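Local coordinates for deacylase (Burkholderia multivorans, PDB 5THW), which binds two zinc ions per subunit and probably hydrolyses N-carbamoyl amino acids, as a dimeric amidase of the peptidase M20 family, at residues C51-T56 / E150-A155; V144-E149 / G378-Y383; R235-T240 / F304-R309; S264-L269 / A321-G326. All coordinates share one frame; numbering follows the deposited sequence.

Contact 1: C51-T56 / E150-A155; sequences CRLALT and EGSRFA. With ZN (zinc ion), chain F; URP (N-(aminocarbonyl)-beta-alanine), chain G.
The type II beta turn from Leu53 to Thr56 is held by the tip of Arg153. Arg153 NH1 donates to Ala54 O at 2.9 Å, in the carbonyl plane and with an N-H...O angle of 152°. The same nitrogen makes a weak bond to Leu55 O. The chain of Arg153 leaves with CG anti to the backbone N (chi1 -176°) and stays extended, which carries the guanidinium to the turn. Its other nitrogens form salt bridges with Asp178 and Glu187. The turn leads into helix 57-72. Thr56 is the N-cap: its OG1 takes the N-H of Asp59 and also donates to Leu53 O at 2.7 Å. Phe154 folds its ring back, with Phe154 CZ 3.4 Å above the centre of the Arg153 guanidinium. Phe154 CE2 meets Leu55 CD1 at 3.7 Å. At the start of 150-155, Glu150 binds one zinc through OE2 at 2.1 Å and OE1 at 2.6 Å, alongside Asp115, His403 and ligand oxygen O2. Ser152 OG is hydrogen-bonded to Ser294 of the second subunit.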
loop_
_atom_site.group_PDB
_atom_site.type_symbol
_atom_site.label_atom_id
_atom_site.label_comp_id
_atom_site.label_asym_id
_atom_site.label_seq_id
_atom_site.Cartn_x
_atom_site.Cartn_y
_atom_site.Cartn_z
ATOM N N CYS A 51 14.459 -1.585 -16.517
ATOM C CA CYS A 51 13.940 -2.147 -15.269
ATOM C C CYS A 51 14.643 -3.486 -15.052
ATOM O O CYS A 51 14.124 -4.556 -15.398
ATOM C CB CYS A 51 12.435 -2.284 -15.299
ATOM S SG CYS A 51 11.756 -2.862 -13.739
ATOM N N ARG A 52 15.840 -3.414 -14.460
ATOM C CA ARG A 52 16.724 -4.559 -14.295
ATOM C C ARG A 52 17.152 -4.614 -12.825
ATOM O O ARG A 52 18.301 -4.320 -12.472
ATOM C CB ARG A 52 17.921 -4.425 -15.233
ATOM C CG ARG A 52 18.679 -5.686 -15.515
ATOM C CD ARG A 52 19.553 -5.459 -16.730
ATOM N NE ARG A 52 20.567 -4.446 -16.461
ATOM C CZ ARG A 52 20.991 -3.547 -17.342
ATOM N NH1 ARG A 52 20.483 -3.517 -18.564
ATOM N NH2 ARG A 52 21.928 -2.673 -16.997
ATOM N N LEU A 53 16.212 -4.988 -11.963
ATOM C CA LEU A 53 16.469 -5.012 -10.530
ATOM C C LEU A 53 17.541 -6.038 -10.181
ATOM O O LEU A 53 17.694 -7.069 -10.845
ATOM C CB LEU A 53 15.184 -5.313 -9.752
ATOM C CG LEU A 53 14.288 -4.128 -9.384
ATOM C CD1 LEU A 53 15.008 -3.219 -8.388
ATOM C CD2 LEU A 53 13.849 -3.327 -10.606
ATOM N N ALA A 54 18.282 -5.738 -9.116
ATOM C CA ALA A 54 19.407 -6.557 -8.692
ATOM C C ALA A 54 19.001 -8.013 -8.482
ATOM O O ALA A 54 17.975 -8.305 -7.861
ATOM C CB ALA A 54 19.987 -5.980 -7.398
ATOM N N LEU A 55 19.816 -8.926 -9.013
ATOM C CA LEU A 55 19.679 -10.367 -8.791
ATOM C C LEU A 55 18.379 -10.948 -9.363
ATOM O O LEU A 55 17.926 -12.015 -8.926
ATOM C CB LEU A 55 19.812 -10.695 -7.298
ATOM C CG LEU A 55 21.109 -10.160 -6.673
ATOM C CD1 LEU A 55 21.217 -10.495 -5.195
ATOM C CD2 LEU A 55 22.323 -10.693 -7.426
ATOM N N THR A 56 17.775 -10.280 -10.347
ATOM C CA THR A 56 16.684 -10.853 -11.120
ATOM C C THR A 56 17.251 -11.646 -12.296
ATOM O O THR A 56 18.464 -11.707 -12.508
ATOM C CB THR A 56 15.730 -9.765 -11.610
ATOM O OG1 THR A 56 16.432 -8.854 -12.468
ATOM C CG2 THR A 56 15.159 -8.997 -10.428
ATOM N N GLU A 150 22.051 -0.347 -6.034
ATOM C CA GLU A 150 20.919 0.571 -5.919
ATOM C C GLU A 150 20.275 0.521 -4.541
ATOM O O GLU A 150 19.775 1.543 -4.055
ATOM C CB GLU A 150 19.869 0.256 -6.993
ATOM C CG GLU A 150 20.247 0.694 -8.401
ATOM C CD GLU A 150 20.211 2.205 -8.580
ATOM O OE1 GLU A 150 19.805 2.916 -7.634
ATOM O OE2 GLU A 150 20.603 2.682 -9.664
ATOM N N GLY A 151 20.264 -0.644 -3.900
ATOM C CA GLY A 151 19.610 -0.743 -2.611
ATOM C C GLY A 151 18.104 -0.655 -2.673
ATOM O O GLY A 151 17.465 -0.317 -1.673
ATOM N N SER A 152 17.513 -0.962 -3.826
ATOM C CA SER A 152 16.069 -0.867 -3.996
ATOM C C SER A 152 15.375 -2.186 -3.658
ATOM O O SER A 152 14.530 -2.238 -2.759
ATOM C CB SER A 152 15.749 -0.439 -5.433
ATOM O OG SER A 152 14.362 -0.230 -5.621
ATOM N N ARG A 153 15.753 -3.267 -4.341
ATOM C CA ARG A 153 15.127 -4.555 -4.061
ATOM C C ARG A 153 15.570 -5.108 -2.711
ATOM O O ARG A 153 14.748 -5.632 -1.954
ATOM C CB ARG A 153 15.432 -5.551 -5.178
ATOM C CG ARG A 153 14.734 -6.865 -4.974
ATOM C CD ARG A 153 15.137 -7.879 -6.012
ATOM N NE ARG A 153 14.621 -9.195 -5.658
ATOM C CZ ARG A 153 15.056 -10.335 -6.181
ATOM N NH1 ARG A 153 16.026 -10.324 -7.087
ATOM N NH2 ARG A 153 14.532 -11.484 -5.779
ATOM N N PHE A 154 16.862 -5.014 -2.400
ATOM C CA PHE A 154 17.383 -5.327 -1.077
ATOM C C PHE A 154 18.058 -4.066 -0.558
ATOM O O PHE A 154 18.857 -3.449 -1.269
ATOM C CB PHE A 154 18.410 -6.471 -1.100
ATOM C CG PHE A 154 18.081 -7.590 -2.052
ATOM C CD1 PHE A 154 17.479 -8.753 -1.598
ATOM C CD2 PHE A 154 18.436 -7.504 -3.397
ATOM C CE1 PHE A 154 17.202 -9.801 -2.473
ATOM C CE2 PHE A 154 18.159 -8.546 -4.281
ATOM C CZ PHE A 154 17.544 -9.693 -3.818
ATOM N N ALA A 155 17.787 -3.722 0.701
ATOM C CA ALA A 155 18.338 -2.531 1.323
ATOM C C ALA A 155 19.413 -2.887 2.340
ATOM O O ALA A 155 19.355 -3.947 2.972
ATOM C CB ALA A 155 17.235 -1.728 2.022
HETATM ZN ZN ZN F . 20.812 4.747 -9.174
HETATM O O2 URP G . 21.967 6.234 -7.891
HETATM C C2 URP G . 22.796 5.431 -7.507
HETATM N N3 URP G . 23.301 4.523 -8.330
HETATM N N1 URP G . 23.208 5.419 -6.246
HETATM C C6 URP G . 22.545 4.586 -5.257
HETATM C C5 URP G . 22.833 5.044 -3.834
HETATM C C4 URP G . 22.121 6.356 -3.633
HETATM O O42 URP G . 22.804 7.403 -3.560
HETATM O O41 URP G . 20.873 6.347 -3.551
#

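Contact 2: V144-E149 / G378-Y383; sequences VIWTNE and GHDACY. With URP (N-(aminocarbonyl)-beta-alanine), chain G.
Asp380 OD1 is held by Ser161 and by a water that also donates to Thr147 O, so the water bridges 144-149 and 378-383. It lies 3.1 Å from Asp380 OD1. Asp380 CB and CG lie against Trp146. Asp380 CB sits over the five-membered ring, 3.6 Å from its centroid, as a CH-pi contact. Asp380 OD2 meets Glu149 CG at 3.2 Å. Glu149 starts with CG anti to the backbone N, then bends at chi2 (-86°), which turns its carboxylate to the bound N-(aminocarbonyl)-beta-alanine (URP). Its OE1 comes within 3.0 Å of URP N3. Its OE2 is near Gly378 O, though both are acceptors and do not bond. A second water donates weakly to Glu149 OE2 and is hydrogen-bonded to His379 ND1, at the edge of the His379 ring. Gly378 binds the ligand through both backbone groups. Gly378 N donates to URP O42 at 2.6 Å, nearly straight at 171°. Gly378 O accepts from URP N1 at 3.0 Å. Gly378 thus binds the carboxylate at one end and the ureido N1 two carbons away, while Glu149 lies against both ureido nitrogens. This geometry is consistent with recognition of an N-carbamoyl amino acid.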
loop_
_atom_site.group_PDB
_atom_site.type_symbol
_atom_site.label_atom_id
_atom_site.label_comp_id
_atom_site.label_asym_id
_atom_site.label_seq_id
_atom_site.Cartn_x
_atom_site.Cartn_y
_atom_site.Cartn_z
ATOM N N VAL A 144 34.909 -3.938 -12.476
ATOM C CA VAL A 144 34.133 -4.637 -11.459
ATOM C C VAL A 144 32.658 -4.301 -11.613
ATOM O O VAL A 144 32.300 -3.139 -11.836
ATOM C CB VAL A 144 34.613 -4.286 -10.036
ATOM C CG1 VAL A 144 33.892 -5.138 -9.009
ATOM C CG2 VAL A 144 36.119 -4.484 -9.918
ATOM N N ILE A 145 31.808 -5.324 -11.498
ATOM C CA ILE A 145 30.372 -5.155 -11.293
ATOM C C ILE A 145 30.096 -5.353 -9.808
ATOM O O ILE A 145 30.410 -6.412 -9.252
ATOM C CB ILE A 145 29.549 -6.151 -12.130
ATOM C CG1 ILE A 145 29.731 -5.927 -13.626
ATOM C CG2 ILE A 145 28.076 -6.026 -11.804
ATOM C CD1 ILE A 145 29.067 -7.021 -14.451
ATOM N N TRP A 146 29.534 -4.335 -9.155
ATOM C CA TRP A 146 29.158 -4.432 -7.747
ATOM C C TRP A 146 27.693 -4.849 -7.622
ATOM O O TRP A 146 26.822 -4.293 -8.300
ATOM C CB TRP A 146 29.408 -3.105 -7.028
ATOM C CG TRP A 146 30.839 -2.655 -7.100
ATOM C CD1 TRP A 146 31.338 -1.627 -7.848
ATOM C CD2 TRP A 146 31.960 -3.235 -6.417
ATOM N NE1 TRP A 146 32.697 -1.518 -7.657
ATOM C CE2 TRP A 146 33.103 -2.496 -6.789
ATOM C CE3 TRP A 146 32.108 -4.305 -5.530
ATOM C CZ2 TRP A 146 34.374 -2.792 -6.306
ATOM C CZ3 TRP A 146 33.372 -4.596 -5.048
ATOM C CH2 TRP A 146 34.488 -3.842 -5.437
ATOM N N THR A 147 27.432 -5.831 -6.758
ATOM C CA THR A 147 26.090 -6.382 -6.604
ATOM C C THR A 147 25.169 -5.433 -5.847
ATOM O O THR A 147 25.559 -4.841 -4.837
ATOM C CB THR A 147 26.152 -7.728 -5.874
ATOM O OG1 THR A 147 26.947 -8.646 -6.632
ATOM C CG2 THR A 147 24.758 -8.317 -5.669
ATOM N N ASN A 148 23.934 -5.312 -6.343
ATOM C CA ASN A 148 22.838 -4.636 -5.647
ATOM C C ASN A 148 23.279 -3.278 -5.099
ATOM O O ASN A 148 23.077 -2.952 -3.923
ATOM C CB ASN A 148 22.291 -5.523 -4.525
ATOM C CG ASN A 148 21.024 -4.962 -3.899
ATOM O OD1 ASN A 148 20.112 -4.539 -4.601
ATOM N ND2 ASN A 148 20.986 -4.914 -2.573
ATOM N N GLU A 149 23.867 -2.462 -5.982
ATOM C CA GLU A 149 24.315 -1.134 -5.560
ATOM C C GLU A 149 23.140 -0.214 -5.268
ATOM O O GLU A 149 23.214 0.613 -4.354
ATOM C CB GLU A 149 25.241 -0.519 -6.609
ATOM C CG GLU A 149 25.845 0.807 -6.207
ATOM C CD GLU A 149 24.946 1.986 -6.529
ATOM O OE1 GLU A 149 24.000 1.820 -7.332
ATOM O OE2 GLU A 149 25.191 3.085 -5.988
ATOM N N GLY A 378 25.288 8.051 -3.546
ATOM C CA GLY A 378 26.297 7.137 -3.072
ATOM C C GLY A 378 26.730 6.238 -4.215
ATOM O O GLY A 378 25.934 5.879 -5.081
ATOM N N HIS A 379 28.008 5.888 -4.213
ATOM C CA HIS A 379 28.531 5.010 -5.237
ATOM C C HIS A 379 29.442 4.012 -4.550
ATOM O O HIS A 379 29.889 4.228 -3.419
ATOM C CB HIS A 379 29.271 5.799 -6.329
ATOM C CG HIS A 379 28.463 6.927 -6.899
ATOM N ND1 HIS A 379 27.415 6.730 -7.774
ATOM C CD2 HIS A 379 28.558 8.267 -6.723
ATOM C CE1 HIS A 379 26.892 7.899 -8.102
ATOM N NE2 HIS A 379 27.570 8.848 -7.481
ATOM N N ASP A 380 29.691 2.898 -5.239
ATOM C CA ASP A 380 30.624 1.902 -4.725
ATOM C C ASP A 380 31.999 2.507 -4.453
ATOM O O ASP A 380 32.731 2.021 -3.583
ATOM C CB ASP A 380 30.697 0.741 -5.707
ATOM C CG ASP A 380 29.333 0.075 -5.916
ATOM O OD1 ASP A 380 28.759 -0.457 -4.936
ATOM O OD2 ASP A 380 28.822 0.109 -7.060
ATOM N N ALA A 381 32.364 3.567 -5.183
ATOM C CA ALA A 381 33.611 4.276 -4.917
ATOM C C ALA A 381 33.634 4.876 -3.515
ATOM O O ALA A 381 34.716 5.092 -2.953
ATOM C CB ALA A 381 33.828 5.366 -5.961
ATOM N N CYS A 382 32.462 5.171 -2.938
ATOM C CA CYS A 382 32.428 5.744 -1.593
ATOM C C CYS A 382 32.943 4.755 -0.552
ATOM O O CYS A 382 33.601 5.153 0.415
ATOM C CB CYS A 382 31.014 6.207 -1.242
ATOM S SG CYS A 382 30.355 7.533 -2.291
ATOM N N TYR A 383 32.626 3.466 -0.713
ATOM C CA TYR A 383 33.175 2.447 0.178
ATOM C C TYR A 383 34.593 2.045 -0.215
ATOM O O TYR A 383 35.446 1.839 0.659
ATOM C CB TYR A 383 32.242 1.233 0.221
ATOM C CG TYR A 383 31.085 1.421 1.181
ATOM C CD1 TYR A 383 31.220 2.244 2.296
ATOM C CD2 TYR A 383 29.858 0.800 0.970
ATOM C CE1 TYR A 383 30.177 2.425 3.186
ATOM C CE2 TYR A 383 28.799 0.974 1.861
ATOM C CZ TYR A 383 28.966 1.791 2.967
ATOM O OH TYR A 383 27.937 1.982 3.864
HETATM O O2 URP G . 21.967 6.234 -7.891
HETATM C C2 URP G . 22.796 5.431 -7.507
HETATM N N3 URP G . 23.301 4.523 -8.330
HETATM N N1 URP G . 23.208 5.419 -6.246
HETATM C C6 URP G . 22.545 4.586 -5.257
HETATM C C5 URP G . 22.833 5.044 -3.834
HETATM C C4 URP G . 22.121 6.356 -3.633
HETATM O O42 URP G . 22.804 7.403 -3.560
HETATM O O41 URP G . 20.873 6.347 -3.551
HETATM O O HOH W 1 27.269 -2.960 -3.891
HETATM O O HOH W 2 26.499 4.282 -8.217
#

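Contact 3: R235-T240 / F304-R309; sequences RWYEIT and FTVDFR. With URP (N-(aminocarbonyl)-beta-alanine), chain G.
The carboxylate end of the N-(aminocarbonyl)-beta-alanine (URP) pocket is lined by Trp236 and Arg309, which touch where Trp236 CZ2 meets Arg309 NH2 at 4.1 Å. Arg309 NH1 donates to URP O42 at 2.7 Å, and Arg309 NH2 donates to URP O41 at 2.8 Å. Trp236 turns its ring edge to O41. Asp307 is the second shell. Arg309 grips it side-on, with NE on OD2 and NH2 on OD1. Both oxygens use their syn lone pairs, which should fix the rotation of the guanidinium. Trp236 lies beside Asp307, but its NE1 bonds to Gln234. Trp236 and Asp307 stand on one face of an antiparallel strand pair, with Glu238 and Thr305. Its hydrogen-bonded pairs are Arg235 with Phe308, Tyr237 with Val306, and Ile239 with Phe304. The straightest of the six backbone bonds is Ile239 N to Phe304 O, at 175°. The opposite face is largely apolar. Tyr237 CD1 meets Val306 CG1 at 3.7 Å, and Val306 CG1 also lies over the centre of the Phe308 ring. Phe304 CG lies between the backbone N and the carbonyl carbon (chi1 65°), which sets its ring face against Ile239 CB, 4.0 Å from the centroid. Glu238 forms a salt bridge to Arg295 of the second subunit. Strand 337-350 flanks 235-240 and strand 282-291 flanks 304-309, while helices 259-275 and 313-334 cover the apolar face.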
loop_
_atom_site.group_PDB
_atom_site.type_symbol
_atom_site.label_atom_id
_atom_site.label_comp_id
_atom_site.label_asym_id
_atom_site.label_seq_id
_atom_site.Cartn_x
_atom_site.Cartn_y
_atom_site.Cartn_z
ATOM N N ARG A 235 21.860 8.839 5.579
ATOM C CA ARG A 235 21.238 8.094 6.669
ATOM C C ARG A 235 19.895 7.593 6.161
ATOM O O ARG A 235 19.082 8.389 5.683
ATOM C CB ARG A 235 21.034 8.978 7.904
ATOM C CG ARG A 235 22.238 9.172 8.816
ATOM C CD ARG A 235 21.879 10.176 9.918
ATOM N NE ARG A 235 23.043 10.743 10.596
ATOM C CZ ARG A 235 23.404 10.476 11.848
ATOM N NH1 ARG A 235 22.684 9.652 12.599
ATOM N NH2 ARG A 235 24.481 11.054 12.356
ATOM N N TRP A 236 19.677 6.283 6.221
ATOM C CA TRP A 236 18.429 5.670 5.782
ATOM C C TRP A 236 17.708 5.037 6.967
ATOM O O TRP A 236 18.335 4.421 7.837
ATOM C CB TRP A 236 18.661 4.609 4.700
ATOM C CG TRP A 236 19.128 5.142 3.378
ATOM C CD1 TRP A 236 19.621 6.394 3.117
ATOM C CD2 TRP A 236 19.170 4.426 2.138
ATOM N NE1 TRP A 236 19.955 6.500 1.787
ATOM C CE2 TRP A 236 19.694 5.305 1.166
ATOM C CE3 TRP A 236 18.818 3.127 1.754
ATOM C CZ2 TRP A 236 19.870 4.925 -0.167
ATOM C CZ3 TRP A 236 18.988 2.756 0.432
ATOM C CH2 TRP A 236 19.507 3.653 -0.513
ATOM N N TYR A 237 16.386 5.149 6.963
ATOM C CA TYR A 237 15.577 4.673 8.068
ATOM C C TYR A 237 14.463 3.777 7.556
ATOM O O TYR A 237 14.020 3.881 6.406
ATOM C CB TYR A 237 14.950 5.837 8.862
ATOM C CG TYR A 237 15.948 6.833 9.376
ATOM C CD1 TYR A 237 16.444 7.830 8.547
ATOM C CD2 TYR A 237 16.397 6.782 10.689
ATOM C CE1 TYR A 237 17.361 8.748 9.005
ATOM C CE2 TYR A 237 17.314 7.699 11.160
ATOM C CZ TYR A 237 17.795 8.684 10.311
ATOM O OH TYR A 237 18.717 9.610 10.759
ATOM N N GLU A 238 14.024 2.886 8.433
ATOM C CA GLU A 238 12.811 2.111 8.230
ATOM C C GLU A 238 11.946 2.352 9.449
ATOM O O GLU A 238 12.400 2.146 10.581
ATOM C CB GLU A 238 13.106 0.620 8.038
ATOM C CG GLU A 238 13.706 0.279 6.677
ATOM C CD GLU A 238 13.941 -1.218 6.494
ATOM O OE1 GLU A 238 14.300 -1.641 5.368
ATOM O OE2 GLU A 238 13.759 -1.968 7.479
ATOM N N ILE A 239 10.727 2.823 9.224
ATOM C CA ILE A 239 9.791 3.128 10.296
ATOM C C ILE A 239 8.535 2.300 10.089
ATOM O O ILE A 239 8.044 2.160 8.963
ATOM C CB ILE A 239 9.447 4.632 10.365
ATOM C CG1 ILE A 239 10.707 5.459 10.623
ATOM C CG2 ILE A 239 8.385 4.906 11.434
ATOM C CD1 ILE A 239 10.467 6.953 10.606
ATOM N N THR A 240 8.026 1.742 11.177
ATOM C CA THR A 240 6.727 1.089 11.177
ATOM C C THR A 240 5.895 1.744 12.266
ATOM O O THR A 240 6.303 1.762 13.433
ATOM C CB THR A 240 6.850 -0.418 11.425
ATOM O OG1 THR A 240 7.578 -1.032 10.350
ATOM C CG2 THR A 240 5.458 -1.052 11.503
ATOM N N PHE A 304 7.342 2.433 6.213
ATOM C CA PHE A 304 7.824 3.391 5.223
ATOM C C PHE A 304 9.287 3.708 5.500
ATOM O O PHE A 304 9.821 3.408 6.570
ATOM C CB PHE A 304 6.954 4.655 5.199
ATOM C CG PHE A 304 6.996 5.460 6.463
ATOM C CD1 PHE A 304 6.191 5.129 7.543
ATOM C CD2 PHE A 304 7.810 6.582 6.557
ATOM C CE1 PHE A 304 6.214 5.890 8.708
ATOM C CE2 PHE A 304 7.834 7.345 7.716
ATOM C CZ PHE A 304 7.039 6.998 8.794
ATOM N N THR A 305 9.931 4.330 4.516
ATOM C CA THR A 305 11.360 4.599 4.578
ATOM C C THR A 305 11.630 6.103 4.577
ATOM O O THR A 305 10.807 6.909 4.132
ATOM C CB THR A 305 12.093 3.933 3.413
ATOM O OG1 THR A 305 11.613 4.477 2.178
ATOM C CG2 THR A 305 11.829 2.418 3.424
ATOM N N VAL A 306 12.800 6.468 5.106
ATOM C CA VAL A 306 13.285 7.842 5.137
ATOM C C VAL A 306 14.699 7.877 4.571
ATOM O O VAL A 306 15.531 7.025 4.895
ATOM C CB VAL A 306 13.247 8.427 6.567
ATOM C CG1 VAL A 306 13.941 9.775 6.615
ATOM C CG2 VAL A 306 11.791 8.560 7.065
ATOM N N ASP A 307 14.965 8.872 3.733
ATOM C CA ASP A 307 16.246 9.078 3.064
ATOM C C ASP A 307 16.730 10.477 3.438
ATOM O O ASP A 307 16.091 11.470 3.078
ATOM C CB ASP A 307 16.071 8.926 1.548
ATOM C CG ASP A 307 17.379 9.073 0.759
ATOM O OD1 ASP A 307 17.704 8.154 -0.025
ATOM O OD2 ASP A 307 18.079 10.101 0.905
ATOM N N PHE A 308 17.820 10.559 4.201
ATOM C CA PHE A 308 18.448 11.828 4.554
ATOM C C PHE A 308 19.837 11.907 3.927
ATOM O O PHE A 308 20.590 10.925 3.931
ATOM C CB PHE A 308 18.571 12.005 6.071
ATOM C CG PHE A 308 17.304 12.444 6.752
ATOM C CD1 PHE A 308 16.269 13.018 6.035
ATOM C CD2 PHE A 308 17.178 12.335 8.130
ATOM C CE1 PHE A 308 15.105 13.428 6.672
ATOM C CE2 PHE A 308 16.026 12.754 8.775
ATOM C CZ PHE A 308 14.985 13.303 8.042
ATOM N N ARG A 309 20.183 13.072 3.385
ATOM C CA ARG A 309 21.515 13.285 2.832
ATOM C C ARG A 309 21.981 14.700 3.128
ATOM O O ARG A 309 21.177 15.633 3.135
ATOM C CB ARG A 309 21.556 13.042 1.314
ATOM C CG ARG A 309 21.022 11.693 0.900
ATOM C CD ARG A 309 21.084 11.450 -0.583
ATOM N NE ARG A 309 20.239 10.315 -0.936
ATOM C CZ ARG A 309 20.500 9.459 -1.916
ATOM N NH1 ARG A 309 21.601 9.601 -2.647
ATOM N NH2 ARG A 309 19.660 8.457 -2.159
HETATM O O2 URP G . 21.967 6.234 -7.891
HETATM C C2 URP G . 22.796 5.431 -7.507
HETATM N N3 URP G . 23.301 4.523 -8.330
HETATM N N1 URP G . 23.208 5.419 -6.246
HETATM C C6 URP G . 22.545 4.586 -5.257
HETATM C C5 URP G . 22.833 5.044 -3.834
HETATM C C4 URP G . 22.121 6.356 -3.633
HETATM O O42 URP G . 22.804 7.403 -3.560
HETATM O O41 URP G . 20.873 6.347 -3.551
#

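Contact 4: S264-L269 / A321-G326; sequences SRVVDL and AALRDG
Leu269 reaches across to Gly326, its CD2 resting 3.7 Å from Gly326 CA. Gly326 has no side chain, which leaves room for the leucine methyl to sit against the helix backbone. Leu269 CG is anti to the backbone N (chi1 165°), which sends the branch over to the other helix. The same CD2 lies 4.2 Å from Leu323 O. Beside it, Val266 CG1 and Leu323 CD1 touch tip to tip at 4.3 Å. The contact is small and made by apolar side chains, with no polar bond between the segments. The two helical segments run antiparallel, at 156°, with a closest axis approach of 10.6 Å. Below them, Val266 packs on Phe304, and Leu323 packs on Tyr237, Val306 and Phe308. Farther out, at the dimer interface, Arg265 forms a salt bridge with Asp268 of the second subunit, and Asp268 forms one with Arg265 of the second subunit. Two antiparallel helices on one face of an antiparallel sheet, in the order beta-alpha-beta-beta-alpha-beta, are characteristic of the M20 dimerisation domain.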
loop_
_atom_site.group_PDB
_atom_site.type_symbol
_atom_site.label_atom_id
_atom_site.label_comp_id
_atom_site.label_asym_id
_atom_site.label_seq_id
_atom_site.Cartn_x
_atom_site.Cartn_y
_atom_site.Cartn_z
ATOM N N SER A 264 1.636 9.758 7.062
ATOM C CA SER A 264 1.456 10.906 6.183
ATOM C C SER A 264 2.107 12.146 6.771
ATOM O O SER A 264 2.777 12.906 6.059
ATOM C CB SER A 264 -0.030 11.145 5.942
ATOM O OG SER A 264 -0.602 10.024 5.297
ATOM N N ARG A 265 1.964 12.338 8.082
ATOM C CA ARG A 265 2.566 13.495 8.732
ATOM C C ARG A 265 4.082 13.377 8.799
ATOM O O ARG A 265 4.783 14.393 8.782
ATOM C CB ARG A 265 1.970 13.678 10.127
ATOM C CG ARG A 265 0.537 14.180 10.109
ATOM C CD ARG A 265 -0.069 14.200 11.502
ATOM N NE ARG A 265 -1.430 14.726 11.475
ATOM C CZ ARG A 265 -2.288 14.641 12.485
ATOM N NH1 ARG A 265 -1.934 14.045 13.617
ATOM N NH2 ARG A 265 -3.505 15.155 12.359
ATOM N N VAL A 266 4.617 12.158 8.871
ATOM C CA VAL A 266 6.067 12.032 8.832
ATOM C C VAL A 266 6.592 12.354 7.435
ATOM O O VAL A 266 7.648 12.975 7.289
ATOM C CB VAL A 266 6.504 10.640 9.322
ATOM C CG1 VAL A 266 8.007 10.470 9.170
ATOM C CG2 VAL A 266 6.122 10.470 10.791
ATOM N N VAL A 267 5.846 11.986 6.388
ATOM C CA VAL A 267 6.241 12.361 5.030
ATOM C C VAL A 267 6.410 13.872 4.928
ATOM O O VAL A 267 7.405 14.372 4.390
ATOM C CB VAL A 267 5.220 11.843 4.003
ATOM C CG1 VAL A 267 5.499 12.449 2.625
ATOM C CG2 VAL A 267 5.224 10.314 3.945
ATOM N N ASP A 268 5.442 14.621 5.460
ATOM C CA ASP A 268 5.528 16.074 5.447
ATOM C C ASP A 268 6.643 16.581 6.357
ATOM O O ASP A 268 7.330 17.553 6.023
ATOM C CB ASP A 268 4.188 16.674 5.850
ATOM C CG ASP A 268 4.052 18.114 5.425
ATOM O OD1 ASP A 268 3.730 18.363 4.244
ATOM O OD2 ASP A 268 4.280 18.996 6.282
ATOM N N LEU A 269 6.828 15.945 7.513
ATOM C CA LEU A 269 7.921 16.315 8.404
ATOM C C LEU A 269 9.268 16.095 7.737
ATOM O O LEU A 269 10.167 16.941 7.839
ATOM C CB LEU A 269 7.841 15.498 9.686
ATOM C CG LEU A 269 9.096 15.513 10.556
ATOM C CD1 LEU A 269 9.248 16.854 11.283
ATOM C CD2 LEU A 269 9.048 14.348 11.529
ATOM N N ALA A 321 18.222 14.031 14.390
ATOM C CA ALA A 321 17.584 14.400 15.653
ATOM C C ALA A 321 16.189 14.969 15.426
ATOM O O ALA A 321 15.259 14.676 16.188
ATOM C CB ALA A 321 18.455 15.406 16.409
ATOM N N ALA A 322 16.025 15.799 14.394
ATOM C CA ALA A 322 14.707 16.345 14.102
ATOM C C ALA A 322 13.729 15.239 13.722
ATOM O O ALA A 322 12.565 15.263 14.136
ATOM C CB ALA A 322 14.811 17.386 12.986
ATOM N N LEU A 323 14.197 14.236 12.971
ATOM C CA LEU A 323 13.330 13.134 12.566
ATOM C C LEU A 323 12.858 12.327 13.768
ATOM O O LEU A 323 11.664 12.050 13.911
ATOM C CB LEU A 323 14.052 12.232 11.570
ATOM C CG LEU A 323 13.294 10.935 11.247
ATOM C CD1 LEU A 323 12.038 11.227 10.443
ATOM C CD2 LEU A 323 14.186 9.951 10.506
ATOM N N ARG A 324 13.792 11.913 14.627
ATOM C CA ARG A 324 13.432 11.106 15.791
ATOM C C ARG A 324 12.508 11.865 16.732
ATOM O O ARG A 324 11.607 11.272 17.339
ATOM C CB ARG A 324 14.691 10.648 16.516
ATOM C CG ARG A 324 15.525 9.691 15.679
ATOM C CD ARG A 324 16.863 9.427 16.326
ATOM N NE ARG A 324 17.743 8.645 15.469
ATOM C CZ ARG A 324 17.813 7.324 15.474
ATOM N NH1 ARG A 324 17.044 6.625 16.296
ATOM N NH2 ARG A 324 18.657 6.711 14.655
ATOM N N ASP A 325 12.740 13.170 16.896
ATOM C CA ASP A 325 11.869 13.986 17.740
ATOM C C ASP A 325 10.480 14.141 17.125
ATOM O O ASP A 325 9.465 13.983 17.813
ATOM C CB ASP A 325 12.505 15.360 17.976
ATOM C CG ASP A 325 11.681 16.229 18.907
ATOM O OD1 ASP A 325 11.799 16.070 20.140
ATOM O OD2 ASP A 325 10.897 17.058 18.401
ATOM N N GLY A 326 10.412 14.445 15.829
ATOM C CA GLY A 326 9.117 14.627 15.193
ATOM C C GLY A 326 8.309 13.343 15.109
ATOM O O GLY A 326 7.081 13.366 15.234
#

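Contacts 1 and 2 belong to the zinc-binding part of the fold, and contacts 3 and 4 to the dimerisation domain. Contacts 2, 3 and 4 are buried, and contact 1 is partly buried. Contact 2 combines a CH-pi contact with water and ligand bonds. Contact 1 joins two loops through a charged side chain. Contact 3 is a backbone-bonded strand pair. Contact 4 lies on top of it, 10 Å away between centres, and shares its apolar layer. Contacts 1, 2 and 3 converge on URP from different parts of the chain. Contact 4 stands apart from the pocket, yet it reaches the second subunit, as do contacts 1 and 3. A probable hydrogen bond from Asn148 ND2 to Phe154 O ties contact 2 to contact 1.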